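Local coordinates for alpha-catenin-like protein hmp-1 (Caenorhabditis elegans, PDB 5XA5) that binds beta-catenin, cadherin and actin filaments at cell junctions and is required for cell migration during body enclosure and cell shape changes during body elongation, at residues H90-A95 / A135-L140; G100-Q105 / T124-N129; R192-L197 / N201-L206. All coordinates share one frame; numbering follows the deposited sequence.

Interaction 1: H90-A95 / A135-L140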
ATOM      1  N   HIS A  90       5.396  -4.241  11.833  1.00 46.53           N
ATOM      2  CA  HIS A  90       6.037  -5.356  12.505  1.00 42.70           C
ATOM      3  C   HIS A  90       5.030  -6.101  13.380  1.00 42.75           C
ATOM      4  O   HIS A  90       5.034  -7.331  13.435  1.00 44.46           O
ATOM      5  CB  HIS A  90       7.237  -4.866  13.326  1.00 49.49           C
ATOM      6  CG  HIS A  90       8.477  -4.676  12.507  1.00 56.80           C
ATOM      7  ND1 HIS A  90       9.347  -3.623  12.696  1.00 64.72           N
ATOM      8  CD2 HIS A  90       8.990  -5.410  11.491  1.00 66.72           C
ATOM      9  CE1 HIS A  90      10.341  -3.716  11.831  1.00 66.55           C
ATOM     10  NE2 HIS A  90      10.149  -4.792  11.088  1.00 65.18           N
ATOM     11  N   GLU A  91       4.151  -5.348  14.037  1.00 47.27           N
ATOM     12  CA  GLU A  91       3.089  -5.926  14.856  1.00 42.39           C
ATOM     13  C   GLU A  91       2.153  -6.797  14.018  1.00 41.89           C
ATOM     14  O   GLU A  91       1.783  -7.901  14.416  1.00 47.69           O
ATOM     15  CB  GLU A  91       2.285  -4.822  15.538  1.00 58.97           C
ATOM     16  CG  GLU A  91       1.346  -5.305  16.629  1.00 72.11           C
ATOM     17  CD  GLU A  91       0.573  -4.170  17.274  1.00 87.11           C
ATOM     18  OE1 GLU A  91       0.603  -3.045  16.731  1.00 89.22           O
ATOM     19  OE2 GLU A  91      -0.063  -4.402  18.325  1.00 94.71           O
ATOM     20  N   ALA A  92       1.765  -6.285  12.859  1.00 43.47           N
ATOM     21  CA  ALA A  92       0.856  -7.014  11.977  1.00 44.98           C
ATOM     22  C   ALA A  92       1.523  -8.249  11.398  1.00 48.10           C
ATOM     23  O   ALA A  92       0.883  -9.284  11.221  1.00 42.30           O
ATOM     24  CB  ALA A  92       0.361  -6.113  10.856  1.00 40.36           C
ATOM     25  N   LEU A  93       2.810  -8.137  11.089  1.00 41.92           N
ATOM     26  CA  LEU A  93       3.558  -9.286  10.594  1.00 42.92           C
ATOM     27  C   LEU A  93       3.682 -10.336  11.694  1.00 46.44           C
ATOM     28  O   LEU A  93       3.665 -11.536  11.423  1.00 41.87           O
ATOM     29  CB  LEU A  93       4.943  -8.866  10.102  1.00 44.41           C
ATOM     30  CG  LEU A  93       5.686  -9.874   9.222  1.00 49.04           C
ATOM     31  CD1 LEU A  93       4.858 -10.230   7.981  1.00 44.61           C
ATOM     32  CD2 LEU A  93       7.052  -9.344   8.830  1.00 50.63           C
ATOM     33  N   GLY A  94       3.815  -9.871  12.935  1.00 46.09           N
ATOM     34  CA  GLY A  94       3.890 -10.760  14.078  1.00 45.05           C
ATOM     35  C   GLY A  94       2.614 -11.560  14.247  1.00 47.24           C
ATOM     36  O   GLY A  94       2.643 -12.711  14.660  1.00 45.81           O
ATOM     37  N   ALA A  95       1.483 -10.950  13.909  1.00 47.13           N
ATOM     38  CA  ALA A  95       0.205 -11.649  14.005  1.00 48.18           C
ATOM     39  C   ALA A  95       0.131 -12.779  12.979  1.00 43.81           C
ATOM     40  O   ALA A  95      -0.497 -13.810  13.230  1.00 43.86           O
ATOM     41  CB  ALA A  95      -0.951 -10.678  13.823  1.00 47.32           C
ATOM     42  N   ALA A 135      -4.566 -10.824   5.516  1.00 28.87           N
ATOM     43  CA  ALA A 135      -5.366  -9.759   4.911  1.00 29.39           C
ATOM     44  C   ALA A 135      -5.191  -8.432   5.654  1.00 30.64           C
ATOM     45  O   ALA A 135      -5.061  -7.379   5.019  1.00 31.57           O
ATOM     46  CB  ALA A 135      -6.837 -10.158   4.875  1.00 30.72           C
ATOM     47  N   LYS A 136      -5.176  -8.479   6.988  1.00 30.88           N
ATOM     48  CA  LYS A 136      -4.994  -7.259   7.779  1.00 35.17           C
ATOM     49  C   LYS A 136      -3.612  -6.662   7.534  1.00 37.35           C
ATOM     50  O   LYS A 136      -3.460  -5.436   7.488  1.00 35.83           O
ATOM     51  CB  LYS A 136      -5.213  -7.534   9.273  1.00 37.99           C
ATOM     52  CG  LYS A 136      -6.684  -7.550   9.658  1.00 37.06           C
ATOM     53  CD  LYS A 136      -6.918  -7.989  11.092  1.00 50.59           C
ATOM     54  CE  LYS A 136      -8.409  -8.039  11.390  1.00 56.05           C
ATOM     55  NZ  LYS A 136      -8.696  -8.506  12.773  1.00 61.83           N
ATOM     56  N   PHE A 137      -2.611  -7.520   7.348  1.00 33.97           N
ATOM     57  CA  PHE A 137      -1.266  -7.042   7.041  1.00 33.63           C
ATOM     58  C   PHE A 137      -1.243  -6.302   5.707  1.00 32.56           C
ATOM     59  O   PHE A 137      -0.618  -5.255   5.586  1.00 32.38           O
ATOM     60  CB  PHE A 137      -0.238  -8.185   7.010  1.00 34.08           C
ATOM     61  CG  PHE A 137       1.151  -7.719   6.651  1.00 32.23           C
ATOM     62  CD1 PHE A 137       1.976  -7.190   7.621  1.00 32.72           C
ATOM     63  CD2 PHE A 137       1.633  -7.810   5.353  1.00 40.15           C
ATOM     64  CE1 PHE A 137       3.249  -6.747   7.311  1.00 36.85           C
ATOM     65  CE2 PHE A 137       2.919  -7.371   5.039  1.00 36.93           C
ATOM     66  CZ  PHE A 137       3.717  -6.835   6.022  1.00 34.72           C
ATOM     67  N   LEU A 138      -1.926  -6.845   4.708  1.00 29.25           N
ATOM     68  CA  LEU A 138      -1.937  -6.214   3.400  1.00 24.44           C
ATOM     69  C   LEU A 138      -2.647  -4.873   3.449  1.00 28.65           C
ATOM     70  O   LEU A 138      -2.255  -3.953   2.740  1.00 28.83           O
ATOM     71  CB  LEU A 138      -2.602  -7.110   2.353  1.00 28.14           C
ATOM     72  CG  LEU A 138      -1.889  -8.440   2.094  1.00 30.65           C
ATOM     73  CD1 LEU A 138      -2.667  -9.244   1.085  1.00 29.65           C
ATOM     74  CD2 LEU A 138      -0.485  -8.177   1.587  1.00 31.31           C
ATOM     75  N   ILE A 139      -3.691  -4.773   4.272  1.00 29.21           N
ATOM     76  CA  ILE A 139      -4.469  -3.535   4.365  1.00 27.06           C
ATOM     77  C   ILE A 139      -3.613  -2.455   5.005  1.00 29.74           C
ATOM     78  O   ILE A 139      -3.582  -1.303   4.554  1.00 29.92           O
ATOM     79  CB  ILE A 139      -5.761  -3.732   5.178  1.00 29.74           C
ATOM     80  CG1 ILE A 139      -6.804  -4.473   4.337  1.00 33.94           C
ATOM     81  CG2 ILE A 139      -6.348  -2.398   5.601  1.00 40.14           C
ATOM     82  CD1 ILE A 139      -8.001  -4.946   5.137  1.00 32.69           C
ATOM     83  N   LEU A 140      -2.907  -2.844   6.058  1.00 30.43           N
ATOM     84  CA  LEU A 140      -1.978  -1.932   6.707  1.00 31.24           C
ATOM     85  C   LEU A 140      -0.842  -1.557   5.753  1.00 32.58           C
ATOM     86  O   LEU A 140      -0.425  -0.394   5.691  1.00 33.41           O
ATOM     87  CB  LEU A 140      -1.425  -2.568   7.988  1.00 30.88           C
ATOM     88  CG  LEU A 140      -0.365  -1.732   8.686  1.00 38.01           C
ATOM     89  CD1 LEU A 140      -0.964  -0.393   9.095  1.00 41.39           C
ATOM     90  CD2 LEU A 140       0.172  -2.489   9.891  1.00 44.17           C
TER
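Leu93 and Phe137 both carry CG anti to the backbone N (chi1 178° in Phe137), which swings each CG to the carbonyl-carbon side and lets the two side chains run alongside each other, heading the same way. In this pose CD1 of Leu93 rests over one face of the Phe137 ring as a CH-pi contact, 4.2 Å from the centroid and 21° off the ring normal, displaced toward the rim above CE1 and CZ. The neighbouring ring atoms meet the helix itself: CD1 of Phe137 comes within 3.7 Å of Leu93 N, and CE1 within 3.9 Å of Leu93 CB. Ala92 approaches differently, with its CB at the edge of the ring near the ring plane, 3.8 Å from Phe137 CD1. That methyl also touches the branch of Leu140, CD2 lying 3.8 Å from Ala92 CB, so it is wedged between an aromatic edge and an aliphatic tip. No hydrogen bond spans the two segments; shape and apolar area hold them. The small Ala92 lets the backbones come close, its CA 5.4 Å from that of Phe137, while the segment axes lie 9.0 Å apart and run antiparallel at 163°. Leu93 reaches on to Phe65, Leu66 and Ser70 of helix 51-74, and Phe137 also packs on Leu89 and on an apolar side chain of another protein's chain. Such an antiparallel pair of long helices, joined by interlocking apolar side chains, is characteristic of the helical bundles of the vinculin/alpha-catenin family, here in the amino-terminal part of the protein.

Interaction 2: G100-Q105 / T124-N129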
ATOM      1  N   GLY A 100       0.164 -18.234  12.227  1.00 41.30           N
ATOM      2  CA  GLY A 100       0.853 -19.200  11.395  1.00 43.68           C
ATOM      3  C   GLY A 100       1.289 -20.389  12.226  1.00 38.27           C
ATOM      4  O   GLY A 100       1.167 -21.542  11.804  1.00 41.14           O
ATOM      5  N   GLN A 101       1.797 -20.107  13.421  1.00 39.91           N
ATOM      6  CA  GLN A 101       2.207 -21.179  14.327  1.00 41.48           C
ATOM      7  C   GLN A 101       1.026 -22.053  14.733  1.00 42.39           C
ATOM      8  O   GLN A 101       1.135 -23.277  14.727  1.00 43.05           O
ATOM      9  CB  GLN A 101       2.887 -20.607  15.574  1.00 54.95           C
ATOM     10  CG  GLN A 101       4.283 -20.053  15.324  1.00 68.36           C
ATOM     11  CD  GLN A 101       5.174 -21.031  14.579  1.00 83.97           C
ATOM     12  OE1 GLN A 101       5.767 -21.930  15.179  1.00 89.23           O
ATOM     13  NE2 GLN A 101       5.277 -20.859  13.263  1.00 87.36           N
ATOM     14  N   VAL A 102      -0.092 -21.428  15.093  1.00 43.31           N
ATOM     15  CA  VAL A 102      -1.299 -22.177  15.443  1.00 46.57           C
ATOM     16  C   VAL A 102      -1.791 -23.017  14.266  1.00 48.44           C
ATOM     17  O   VAL A 102      -2.226 -24.155  14.448  1.00 44.67           O
ATOM     18  CB  VAL A 102      -2.438 -21.247  15.915  1.00 48.92           C
ATOM     19  CG1 VAL A 102      -3.730 -22.040  16.110  1.00 50.07           C
ATOM     20  CG2 VAL A 102      -2.049 -20.540  17.203  1.00 46.36           C
ATOM     21  N   MET A 103      -1.711 -22.468  13.057  1.00 44.48           N
ATOM     22  CA  MET A 103      -2.127 -23.214  11.873  1.00 39.61           C
ATOM     23  C   MET A 103      -1.253 -24.451  11.656  1.00 40.69           C
ATOM     24  O   MET A 103      -1.757 -25.526  11.319  1.00 41.16           O
ATOM     25  CB  MET A 103      -2.089 -22.321  10.629  1.00 37.43           C
ATOM     26  CG  MET A 103      -2.471 -23.019   9.340  1.00 44.54           C
ATOM     27  SD  MET A 103      -4.224 -23.381   9.231  1.00 41.47           S
ATOM     28  CE  MET A 103      -4.257 -25.145   9.526  1.00 42.84           C
ATOM     29  N   ILE A 104       0.054 -24.301  11.849  1.00 40.58           N
ATOM     30  CA  ILE A 104       0.978 -25.417  11.656  1.00 42.79           C
ATOM     31  C   ILE A 104       0.719 -26.517  12.685  1.00 46.58           C
ATOM     32  O   ILE A 104       0.771 -27.708  12.359  1.00 46.72           O
ATOM     33  CB  ILE A 104       2.450 -24.952  11.731  1.00 44.60           C
ATOM     34  CG1 ILE A 104       2.776 -24.075  10.519  1.00 47.16           C
ATOM     35  CG2 ILE A 104       3.398 -26.151  11.777  1.00 48.50           C
ATOM     36  CD1 ILE A 104       4.116 -23.371  10.601  1.00 56.22           C
ATOM     37  N   GLN A 105       0.412 -26.122  13.917  1.00 42.68           N
ATOM     38  CA  GLN A 105       0.106 -27.098  14.963  1.00 43.55           C
ATOM     39  C   GLN A 105      -1.227 -27.811  14.749  1.00 47.43           C
ATOM     40  O   GLN A 105      -1.283 -29.045  14.754  1.00 45.00           O
ATOM     41  CB  GLN A 105       0.109 -26.427  16.337  1.00 53.62           C
ATOM     42  CG  GLN A 105       1.436 -26.515  17.076  1.00 76.56           C
ATOM     43  CD  GLN A 105       1.862 -27.950  17.352  1.00 88.40           C
ATOM     44  OE1 GLN A 105       1.026 -28.842  17.509  1.00 89.60           O
ATOM     45  NE2 GLN A 105       3.170 -28.177  17.409  1.00 95.30           N
ATOM     46  N   THR A 124      -9.474 -25.681  10.177  1.00 38.24           N
ATOM     47  CA  THR A 124     -10.128 -24.735   9.274  1.00 37.87           C
ATOM     48  C   THR A 124     -10.283 -23.370   9.937  1.00 37.04           C
ATOM     49  O   THR A 124     -10.070 -22.325   9.308  1.00 40.28           O
ATOM     50  CB  THR A 124     -11.507 -25.257   8.828  1.00 39.52           C
ATOM     51  OG1 THR A 124     -11.353 -26.536   8.201  1.00 40.21           O
ATOM     52  CG2 THR A 124     -12.167 -24.294   7.852  1.00 37.74           C
ATOM     53  N   ASN A 125     -10.659 -23.377  11.211  1.00 40.41           N
ATOM     54  CA  ASN A 125     -10.733 -22.146  11.987  1.00 43.58           C
ATOM     55  C   ASN A 125      -9.359 -21.478  12.109  1.00 38.21           C
ATOM     56  O   ASN A 125      -9.241 -20.252  12.000  1.00 40.27           O
ATOM     57  CB  ASN A 125     -11.315 -22.432  13.373  1.00 45.26           C
ATOM     58  CG  ASN A 125     -11.673 -21.167  14.123  1.00 54.47           C
ATOM     59  OD1 ASN A 125     -12.646 -20.489  13.792  1.00 61.27           O
ATOM     60  ND2 ASN A 125     -10.886 -20.840  15.137  1.00 58.99           N
ATOM     61  N   SER A 126      -8.323 -22.290  12.312  1.00 43.69           N
ATOM     62  CA  SER A 126      -6.953 -21.780  12.357  1.00 41.82           C
ATOM     63  C   SER A 126      -6.602 -21.114  11.027  1.00 37.93           C
ATOM     64  O   SER A 126      -5.932 -20.082  10.999  1.00 41.17           O
ATOM     65  CB  SER A 126      -5.951 -22.898  12.647  1.00 48.89           C
ATOM     66  OG  SER A 126      -6.159 -23.468  13.928  1.00 49.09           O
ATOM     67  N   GLY A 127      -7.054 -21.722   9.930  1.00 34.05           N
ATOM     68  CA  GLY A 127      -6.787 -21.211   8.592  1.00 30.54           C
ATOM     69  C   GLY A 127      -7.465 -19.880   8.364  1.00 34.39           C
ATOM     70  O   GLY A 127      -6.871 -18.965   7.795  1.00 35.63           O
ATOM     71  N   ARG A 128      -8.715 -19.771   8.804  1.00 33.23           N
ATOM     72  CA  ARG A 128      -9.433 -18.498   8.731  1.00 32.92           C
ATOM     73  C   ARG A 128      -8.685 -17.403   9.480  1.00 35.20           C
ATOM     74  O   ARG A 128      -8.504 -16.299   8.977  1.00 40.65           O
ATOM     75  CB  ARG A 128     -10.845 -18.635   9.293  1.00 43.76           C
ATOM     76  CG  ARG A 128     -11.593 -17.316   9.395  1.00 44.21           C
ATOM     77  CD  ARG A 128     -13.021 -17.541   9.845  1.00 64.82           C
ATOM     78  NE  ARG A 128     -13.702 -16.293  10.171  1.00 82.90           N
ATOM     79  CZ  ARG A 128     -15.014 -16.194  10.364  1.00 94.56           C
ATOM     80  NH1 ARG A 128     -15.778 -17.271  10.252  1.00 98.79           N
ATOM     81  NH2 ARG A 128     -15.560 -15.022  10.657  1.00 96.57           N
ATOM     82  N   ASN A 129      -8.248 -17.715  10.691  1.00 34.84           N
ATOM     83  CA  ASN A 129      -7.518 -16.744  11.493  1.00 37.48           C
ATOM     84  C   ASN A 129      -6.212 -16.313  10.848  1.00 36.19           C
ATOM     85  O   ASN A 129      -5.880 -15.126  10.865  1.00 39.24           O
ATOM     86  CB  ASN A 129      -7.248 -17.307  12.880  1.00 44.87           C
ATOM     87  CG  ASN A 129      -8.492 -17.373  13.728  1.00 49.41           C
ATOM     88  OD1 ASN A 129      -9.490 -16.717  13.436  1.00 45.91           O
ATOM     89  ND2 ASN A 129      -8.446 -18.174  14.784  1.00 41.88           N
TER
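Met103 and Ser126 bring their CA atoms to 5.1 Å where helices 83-112 and 117-165 pass antiparallel, the segment axes 8.7 Å apart and inclined at 159°. The two helices follow each other in the chain and form a helical hairpin within the amino-terminal bundle of this vinculin/alpha-catenin family member. Such close passage suits the small partners on helix 117-165, a serine and a glycine, since across the contact the long side chain of Met103 meets little more than a CB and bare backbone. Ser126 points its CB at the neighbouring helix, where it sits 3.9 Å from Met103 SD and equally far from Met103 CA. Its OG, beside the backbone N and anti to the carbonyl carbon, meets, within the two segments, a methyl: CG1 of Val102 lies 3.6 Å away, at the more exposed margin of the contact. The hydroxyl has its polar partners just beyond, hydrogen-bonded to Thr106 OG1 a turn further along helix 83-112 and to Ile122 O on its own helix. No hydrogen bond joins the two segments themselves. Beyond them Met103 packs on Leu58 of helix 51-74, on Ala123 and Leu130, and on an apolar side chain of another protein's chain, so its thioether faces a buried, largely apolar setting. The side chain leaves with CG anti to the backbone N, then bends at chi2 (72°) and again at chi3. The first bend sets the sulfur against the opposing backbone: Met103 SD is 3.7 Å from Ser126 C and 3.4 Å from Gly127 N.

Interaction 3: R192-L197 / N201-L206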
ATOM      1  N   ARG A 192      -0.630   5.859 -11.139  1.00 27.97           N
ATOM      2  CA  ARG A 192      -0.731   4.424 -10.848  1.00 24.66           C
ATOM      3  C   ARG A 192      -1.687   4.183  -9.691  1.00 28.51           C
ATOM      4  O   ARG A 192      -2.474   3.232  -9.726  1.00 27.91           O
ATOM      5  CB  ARG A 192       0.640   3.820 -10.546  1.00 31.98           C
ATOM      6  CG  ARG A 192       1.596   3.883 -11.730  1.00 32.82           C
ATOM      7  CD  ARG A 192       2.964   3.299 -11.399  1.00 50.96           C
ATOM      8  NE  ARG A 192       2.959   1.840 -11.410  1.00 76.89           N
ATOM      9  CZ  ARG A 192       3.299   1.077 -10.377  1.00 89.51           C
ATOM     10  NH1 ARG A 192       3.675   1.634  -9.234  1.00 97.20           N
ATOM     11  NH2 ARG A 192       3.263  -0.243 -10.490  1.00 88.66           N
ATOM     12  N   ARG A 193      -1.636   5.053  -8.683  1.00 23.36           N
ATOM     13  CA  ARG A 193      -2.568   4.948  -7.567  1.00 25.46           C
ATOM     14  C   ARG A 193      -4.004   5.105  -8.054  1.00 27.10           C
ATOM     15  O   ARG A 193      -4.909   4.385  -7.615  1.00 25.97           O
ATOM     16  CB  ARG A 193      -2.243   5.999  -6.490  1.00 22.98           C
ATOM     17  CG  ARG A 193      -3.158   5.937  -5.285  1.00 22.16           C
ATOM     18  CD  ARG A 193      -3.010   4.593  -4.628  1.00 26.00           C
ATOM     19  NE  ARG A 193      -3.840   4.489  -3.435  1.00 27.16           N
ATOM     20  CZ  ARG A 193      -3.852   3.412  -2.654  1.00 27.57           C
ATOM     21  NH1 ARG A 193      -3.075   2.375  -2.948  1.00 27.43           N
ATOM     22  NH2 ARG A 193      -4.653   3.366  -1.603  1.00 27.56           N
ATOM     23  N   ALA A 194      -4.221   6.057  -8.960  1.00 24.54           N
ATOM     24  CA  ALA A 194      -5.554   6.290  -9.480  1.00 26.92           C
ATOM     25  C   ALA A 194      -6.129   5.042 -10.147  1.00 25.87           C
ATOM     26  O   ALA A 194      -7.296   4.723  -9.961  1.00 28.14           O
ATOM     27  CB  ALA A 194      -5.534   7.449 -10.458  1.00 27.47           C
ATOM     28  N   ILE A 195      -5.305   4.344 -10.922  1.00 26.31           N
ATOM     29  CA  ILE A 195      -5.720   3.102 -11.590  1.00 25.76           C
ATOM     30  C   ILE A 195      -6.090   1.996 -10.579  1.00 27.96           C
ATOM     31  O   ILE A 195      -6.965   1.160 -10.832  1.00 28.74           O
ATOM     32  CB  ILE A 195      -4.587   2.607 -12.535  1.00 31.49           C
ATOM     33  CG1 ILE A 195      -4.467   3.540 -13.740  1.00 37.49           C
ATOM     34  CG2 ILE A 195      -4.814   1.167 -12.994  1.00 32.05           C
ATOM     35  CD1 ILE A 195      -3.298   3.215 -14.638  1.00 42.45           C
ATOM     36  N   ASP A 196      -5.440   2.020  -9.420  1.00 26.50           N
ATOM     37  CA  ASP A 196      -5.636   0.992  -8.403  1.00 23.97           C
ATOM     38  C   ASP A 196      -6.755   1.352  -7.415  1.00 26.36           C
ATOM     39  O   ASP A 196      -7.111   0.538  -6.569  1.00 27.72           O
ATOM     40  CB  ASP A 196      -4.312   0.766  -7.657  1.00 26.31           C
ATOM     41  CG  ASP A 196      -4.301  -0.499  -6.806  1.00 29.89           C
ATOM     42  OD1 ASP A 196      -4.920  -1.516  -7.191  1.00 27.21           O
ATOM     43  OD2 ASP A 196      -3.637  -0.477  -5.747  1.00 32.66           O
ATOM     44  N   LEU A 197      -7.293   2.574  -7.482  1.00 25.61           N
ATOM     45  CA  LEU A 197      -8.312   2.962  -6.500  1.00 25.26           C
ATOM     46  C   LEU A 197      -9.653   2.255  -6.711  1.00 26.20           C
ATOM     47  O   LEU A 197     -10.166   2.160  -7.833  1.00 28.77           O
ATOM     48  CB  LEU A 197      -8.533   4.479  -6.519  1.00 25.11           C
ATOM     49  CG  LEU A 197      -7.453   5.258  -5.784  1.00 24.49           C
ATOM     50  CD1 LEU A 197      -7.701   6.777  -5.916  1.00 24.43           C
ATOM     51  CD2 LEU A 197      -7.391   4.863  -4.314  1.00 31.98           C
ATOM     52  N   ASN A 201     -14.929   7.732  -7.601  1.00 36.30           N
ATOM     53  CA  ASN A 201     -14.964   9.148  -7.266  1.00 36.60           C
ATOM     54  C   ASN A 201     -13.620   9.590  -6.689  1.00 32.01           C
ATOM     55  O   ASN A 201     -13.182  10.710  -6.949  1.00 32.43           O
ATOM     56  CB  ASN A 201     -16.123   9.462  -6.313  1.00 39.95           C
ATOM     57  CG  ASN A 201     -15.970   8.808  -4.961  1.00 58.13           C
ATOM     58  OD1 ASN A 201     -16.232   7.612  -4.803  1.00 58.86           O
ATOM     59  ND2 ASN A 201     -15.571   9.594  -3.966  1.00 50.51           N
ATOM     60  N   GLN A 202     -12.948   8.707  -5.945  1.00 31.62           N
ATOM     61  CA  GLN A 202     -11.612   9.000  -5.430  1.00 33.99           C
ATOM     62  C   GLN A 202     -10.641   9.010  -6.594  1.00 29.12           C
ATOM     63  O   GLN A 202      -9.750   9.860  -6.679  1.00 28.10           O
ATOM     64  CB  GLN A 202     -11.198   7.970  -4.379  1.00 30.42           C
ATOM     65  CG  GLN A 202     -11.918   8.153  -3.052  1.00 36.82           C
ATOM     66  CD  GLN A 202     -11.580   7.096  -2.027  1.00 32.07           C
ATOM     67  OE1 GLN A 202     -10.587   6.382  -2.153  1.00 34.00           O
ATOM     68  NE2 GLN A 202     -12.412   6.992  -0.996  1.00 37.88           N
ATOM     69  N   ARG A 203     -10.818   8.048  -7.494  1.00 28.11           N
ATOM     70  CA  ARG A 203     -10.046   8.004  -8.725  1.00 24.44           C
ATOM     71  C   ARG A 203     -10.146   9.333  -9.473  1.00 24.19           C
ATOM     72  O   ARG A 203      -9.125   9.956  -9.780  1.00 28.57           O
ATOM     73  CB  ARG A 203     -10.535   6.857  -9.618  1.00 27.38           C
ATOM     74  CG  ARG A 203      -9.834   6.767 -10.957  1.00 26.72           C
ATOM     75  CD  ARG A 203     -10.624   5.847 -11.889  1.00 31.50           C
ATOM     76  NE  ARG A 203     -11.882   6.495 -12.245  1.00 36.40           N
ATOM     77  CZ  ARG A 203     -12.982   5.865 -12.644  1.00 48.83           C
ATOM     78  NH1 ARG A 203     -13.000   4.543 -12.751  1.00 42.25           N
ATOM     79  NH2 ARG A 203     -14.070   6.565 -12.940  1.00 53.89           N
ATOM     80  N   ASP A 204     -11.374   9.773  -9.735  1.00 28.13           N
ATOM     81  CA  ASP A 204     -11.580  10.998 -10.517  1.00 26.75           C
ATOM     82  C   ASP A 204     -11.050  12.219  -9.771  1.00 29.69           C
ATOM     83  O   ASP A 204     -10.450  13.096 -10.384  1.00 28.58           O
ATOM     84  CB  ASP A 204     -13.053  11.205 -10.857  1.00 30.80           C
ATOM     85  CG  ASP A 204     -13.593  10.130 -11.781  1.00 43.41           C
ATOM     86  OD1 ASP A 204     -12.778   9.448 -12.441  1.00 38.16           O
ATOM     87  OD2 ASP A 204     -14.831  10.002 -11.872  1.00 44.80           O
ATOM     88  N   ASP A 205     -11.267  12.264  -8.457  1.00 26.20           N
ATOM     89  CA  ASP A 205     -10.773  13.375  -7.640  1.00 26.20           C
ATOM     90  C   ASP A 205      -9.252  13.428  -7.626  1.00 25.70           C
ATOM     91  O   ASP A 205      -8.657  14.521  -7.648  1.00 26.39           O
ATOM     92  CB  ASP A 205     -11.301  13.276  -6.210  1.00 28.63           C
ATOM     93  CG  ASP A 205     -12.760  13.688  -6.090  1.00 42.37           C
ATOM     94  OD1 ASP A 205     -13.341  14.167  -7.092  1.00 39.73           O
ATOM     95  OD2 ASP A 205     -13.320  13.537  -4.984  1.00 49.15           O
ATOM     96  N   LEU A 206      -8.609  12.263  -7.552  1.00 25.33           N
ATOM     97  CA  LEU A 206      -7.154  12.218  -7.527  1.00 22.90           C
ATOM     98  C   LEU A 206      -6.609  12.704  -8.862  1.00 24.40           C
ATOM     99  O   LEU A 206      -5.647  13.480  -8.907  1.00 25.95           O
ATOM    100  CB  LEU A 206      -6.650  10.796  -7.218  1.00 24.00           C
ATOM    101  CG  LEU A 206      -5.169  10.669  -6.843  1.00 23.07           C
ATOM    102  CD1 LEU A 206      -4.911  11.393  -5.546  1.00 22.82           C
ATOM    103  CD2 LEU A 206      -4.758   9.206  -6.695  1.00 23.77           C
TER
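Arg193 opens the contact with its aliphatic stem, CG lying 3.9 Å from Leu206 CD2 as the two side chains cross at about a right angle; its guanidinium turns away from Leu206 to form a salt bridge with Asp142 of helix 117-165. Ala194 follows, meeting the same leucine branch with CB (4.2 Å to Leu206 CD2). Its carbonyl O, which accepts the amide of Leu197, is also covered by Arg203 CG at 3.4 Å. Asp196 bonds outside the pair, to Ser22 and to the backbone N of Asn24. Leu197, in the turn that follows, points toward the helix opposite: its CD1 inserts there, 3.7 Å from Arg203 N and 3.9 Å from Leu206 CD2, while CD2 nears Gln202 OE1. Arg203 bends at chi3 (69°) away from the interface and grips Asp204 side-on, NE and NH2 both reaching OD1 from one face of the carboxylate, NE at 3.1 Å. An alanine here, keeping only CB, would probably thin the aliphatic cover on Ala194 O and leave Asp204 OD1 without its charged mate. Leu254 and Val257 of helix 234-258 extend the apolar cluster around Leu206. The arrangement is that of a tight antiparallel helical hairpin, helices 169-196 and 200-229 joined by a short turn, in an alpha-catenin-type bundle.

Interactions 1 and 2 join the same two helices, 83-112 and 117-165, at levels about 16 Å apart between centres, interaction 2 lying nearer the turn of that hairpin. Interaction 3 closes the next hairpin, helices 169-196 and 200-229, its centre about 24 Å from that of interaction 1 and about 36 Å from that of interaction 2. Helix 117-165, which is followed in the chain by helix 169-196, connects the two regions. Interactions 2 and 3 are mainly buried, interaction 1 only partly. All three pack without hydrogen bonds across the segments, yet differently: aromatic and aliphatic in the first, thioether against backbone in the second, leucine-rich with a charged pair at its margin in the third.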